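Local coordinates for carbonic anhydrase (Synechocystis sp., PDB 5SWC), which catalyses the reversible hydration of carbon dioxide to hydrogencarbonate with a zinc ion, supplying carbon dioxide to RuBisCO inside the carboxysome, at residues A[144-149]-A[175-180]. Sequence-based numbering, arbitrary orientation.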
ATOM      1  N   LYS A 144       6.072 -10.783   8.778  1.00 14.16           N
ATOM      2  CA  LYS A 144       5.921 -11.120   7.355  1.00 15.71           C
ATOM      3  C   LYS A 144       7.177 -10.804   6.582  1.00 15.54           C
ATOM      4  O   LYS A 144       7.492 -11.497   5.601  1.00 15.55           O
ATOM      5  CB  LYS A 144       4.744 -10.361   6.734  1.00 21.60           C
ATOM      6  CG  LYS A 144       3.370 -10.777   7.279  1.00 27.83           C
ATOM      7  CD  LYS A 144       2.269  -9.901   6.693  1.00 36.44           C
ATOM      8  CE  LYS A 144       0.886 -10.291   7.250  1.00 36.34           C
ATOM      9  NZ  LYS A 144      -0.141  -9.235   6.921  1.00 49.89           N
ATOM     10  N   HIS A 145       7.911  -9.771   6.990  1.00 13.07           N
ATOM     11  CA  HIS A 145       9.089  -9.380   6.245  1.00 13.61           C
ATOM     12  C   HIS A 145      10.246 -10.341   6.420  1.00 15.94           C
ATOM     13  O   HIS A 145      11.203 -10.276   5.647  1.00 16.15           O
ATOM     14  CB  HIS A 145       9.516  -7.965   6.593  1.00 12.77           C
ATOM     15  CG  HIS A 145       8.512  -6.944   6.242  1.00 13.55           C
ATOM     16  ND1 HIS A 145       8.057  -6.745   4.958  1.00 14.53           N
ATOM     17  CD2 HIS A 145       7.896  -6.044   7.027  1.00 15.19           C
ATOM     18  CE1 HIS A 145       7.195  -5.734   4.965  1.00 16.43           C
ATOM     19  NE2 HIS A 145       7.088  -5.294   6.212  1.00 16.10           N
ATOM     20  N   THR A 146      10.134 -11.277   7.362  1.00 13.29           N
ATOM     21  CA  THR A 146      11.132 -12.331   7.510  1.00 12.22           C
ATOM     22  C   THR A 146      10.486 -13.714   7.291  1.00 12.91           C
ATOM     23  O   THR A 146      11.011 -14.745   7.738  1.00 13.85           O
ATOM     24  CB  THR A 146      11.892 -12.183   8.838  1.00 13.88           C
ATOM     25  OG1 THR A 146      13.135 -12.888   8.713  1.00 13.93           O
ATOM     26  CG2 THR A 146      11.117 -12.708  10.055  1.00 13.77           C
ATOM     27  N   GLU A 147       9.407 -13.776   6.519  1.00 12.99           N
ATOM     28  CA  GLU A 147       8.757 -15.035   6.197  1.00 13.25           C
ATOM     29  C   GLU A 147       9.711 -16.017   5.523  1.00 13.46           C
ATOM     30  O   GLU A 147       9.558 -17.223   5.652  1.00 14.63           O
ATOM     31  CB  GLU A 147       7.503 -14.782   5.346  1.00 14.41           C
ATOM     32  CG  GLU A 147       6.837 -16.041   4.800  1.00 15.41           C
ATOM     33  CD  GLU A 147       6.268 -16.913   5.873  1.00 22.52           C
ATOM     34  OE1 GLU A 147       6.115 -16.498   7.047  1.00 23.96           O
ATOM     35  OE2 GLU A 147       5.951 -18.062   5.510  1.00 26.18           O
ATOM     36  N   ALA A 148      10.690 -15.509   4.782  1.00 13.91           N
ATOM     37  CA  ALA A 148      11.633 -16.409   4.135  1.00 14.64           C
ATOM     38  C   ALA A 148      12.400 -17.227   5.157  1.00 14.49           C
ATOM     39  O   ALA A 148      12.771 -18.375   4.876  1.00 15.49           O
ATOM     40  CB  ALA A 148      12.558 -15.644   3.177  1.00 15.03           C
ATOM     41  N   THR A 149      12.647 -16.661   6.333  1.00 13.70           N
ATOM     42  CA  THR A 149      13.305 -17.371   7.436  1.00 13.62           C
ATOM     43  C   THR A 149      12.391 -18.469   7.902  1.00 15.40           C
ATOM     44  O   THR A 149      12.821 -19.591   8.075  1.00 16.45           O
ATOM     45  CB  THR A 149      13.573 -16.433   8.591  1.00 12.53           C
ATOM     46  OG1 THR A 149      14.291 -15.286   8.101  1.00 14.12           O
ATOM     47  CG2 THR A 149      14.331 -17.096   9.705  1.00 14.62           C
ATOM     48  N   LEU A 175      20.668 -14.144   7.928  1.00 13.05           N
ATOM     49  CA  LEU A 175      20.961 -14.446   6.523  1.00 15.04           C
ATOM     50  C   LEU A 175      19.851 -13.894   5.617  1.00 14.30           C
ATOM     51  O   LEU A 175      20.119 -13.346   4.556  1.00 14.19           O
ATOM     52  CB  LEU A 175      21.181 -15.936   6.338  1.00 14.57           C
ATOM     53  CG  LEU A 175      22.320 -16.499   7.204  1.00 15.96           C
ATOM     54  CD1 LEU A 175      22.611 -17.902   6.814  1.00 19.20           C
ATOM     55  CD2 LEU A 175      23.537 -15.636   7.082  1.00 19.98           C
ATOM     56  N   THR A 176      18.606 -14.004   6.031  1.00 12.35           N
ATOM     57  CA  THR A 176      17.503 -13.431   5.275  1.00 11.67           C
ATOM     58  C   THR A 176      17.657 -11.916   5.137  1.00 11.93           C
ATOM     59  O   THR A 176      17.447 -11.373   4.060  1.00 12.88           O
ATOM     60  CB  THR A 176      16.169 -13.768   5.936  1.00 13.72           C
ATOM     61  OG1 THR A 176      16.013 -15.196   5.896  1.00 14.30           O
ATOM     62  CG2 THR A 176      14.999 -13.113   5.279  1.00 13.62           C
ATOM     63  N   GLN A 177      17.998 -11.239   6.224  1.00 12.24           N
ATOM     64  CA  GLN A 177      18.115  -9.796   6.129  1.00 11.29           C
ATOM     65  C   GLN A 177      19.254  -9.378   5.206  1.00 11.89           C
ATOM     66  O   GLN A 177      19.132  -8.349   4.547  1.00 12.10           O
ATOM     67  CB  GLN A 177      18.327  -9.181   7.511  1.00 11.82           C
ATOM     68  CG  GLN A 177      17.353  -9.569   8.574  1.00 12.69           C
ATOM     69  CD  GLN A 177      15.976  -9.715   8.070  1.00 12.80           C
ATOM     70  OE1 GLN A 177      15.415  -8.826   7.414  1.00 12.32           O
ATOM     71  NE2 GLN A 177      15.385 -10.855   8.353  1.00 14.94           N
ATOM     72  N   LEU A 178      20.301 -10.171   5.130  1.00 13.03           N
ATOM     73  CA  LEU A 178      21.381  -9.887   4.188  1.00 12.95           C
ATOM     74  C   LEU A 178      20.916 -10.016   2.754  1.00 13.50           C
ATOM     75  O   LEU A 178      21.315  -9.232   1.904  1.00 13.58           O
ATOM     76  CB  LEU A 178      22.570 -10.813   4.481  1.00 14.14           C
ATOM     77  CG  LEU A 178      23.271 -10.449   5.784  1.00 16.54           C
ATOM     78  CD1 LEU A 178      24.061 -11.604   6.276  1.00 20.66           C
ATOM     79  CD2 LEU A 178      24.149  -9.238   5.641  1.00 18.40           C
ATOM     80  N   LYS A 179      20.070 -10.993   2.448  1.00 12.15           N
ATOM     81  CA  LYS A 179      19.464 -11.058   1.128  1.00 12.32           C
ATOM     82  C   LYS A 179      18.548  -9.868   0.869  1.00 12.28           C
ATOM     83  O   LYS A 179      18.567  -9.291  -0.219  1.00 12.24           O
ATOM     84  CB  LYS A 179      18.687 -12.365   0.948  1.00 13.32           C
ATOM     85  CG  LYS A 179      19.501 -13.668   1.037  1.00 15.14           C
ATOM     86  CD  LYS A 179      20.566 -13.728  -0.014  1.00 19.65           C
ATOM     87  CE  LYS A 179      21.351 -15.029   0.147  1.00 23.67           C
ATOM     88  NZ  LYS A 179      22.275 -15.151  -1.014  1.00 30.54           N
ATOM     89  N   ASN A 180      17.754  -9.482   1.860  1.00 10.87           N
ATOM     90  CA  ASN A 180      16.894  -8.323   1.718  1.00 10.07           C
ATOM     91  C   ASN A 180      17.678  -7.049   1.440  1.00 11.07           C
ATOM     92  O   ASN A 180      17.298  -6.230   0.576  1.00 11.41           O
ATOM     93  CB  ASN A 180      16.031  -8.156   2.960  1.00 11.04           C
ATOM     94  CG  ASN A 180      15.022  -9.291   3.153  1.00 11.41           C
ATOM     95  OD1 ASN A 180      14.816 -10.106   2.260  1.00 11.96           O
ATOM     96  ND2 ASN A 180      14.369  -9.325   4.318  1.00 12.42           N
TER
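Thr149 and Thr176 meet through their hydroxyls, and polar contacts dominate this buried helix junction. The two side chains meet at a slant. Thr149 OG1 lies 2.8 Å from Thr176 OG1 and 2.7 Å from Thr146 OG1. Both distances suit hydrogen bonds, but the one proton of Thr149 can serve either neighbour. Thr146 OG1 is turned anti to its own backbone N (chi1 -159°) and lies 3.1 Å from Gln177 NE2. The Thr146 and Gln177 side chains cross at about a right angle. A bend at chi2 (-37°) carries the Gln177 amide back, with NE2 near that hydroxyl. Asn173 pairs with the Thr146 hydroxyl through OD1 and with Gln177 NE2 through its backbone O, while Ile86 N and O hold Gln177 OE1 and Asn180 ND2. Asn180 ND2 also makes a weak 3.3 Å bond to Gln177 OE1.

The apolar part is small: Thr176 CG2 sits 4.1 Å from Ala148 CB. Thr176 OG1 also bonds Glu172 O in its own helix, and His188 of the second subunit packs on Ala148 and Thr176. With an alanine at Thr176, Thr149 OG1 would probably lose its partner across the junction, and a gap would probably open beside Ala148.

The contact joins the start of helix 147-156 to the C-terminal part of helix 162-181, which packs on strand 111-117. This is helix-helix packing within the beta-class carbonic anhydrase fold, with the Thr146 side chain about 11 Å from the zinc ion.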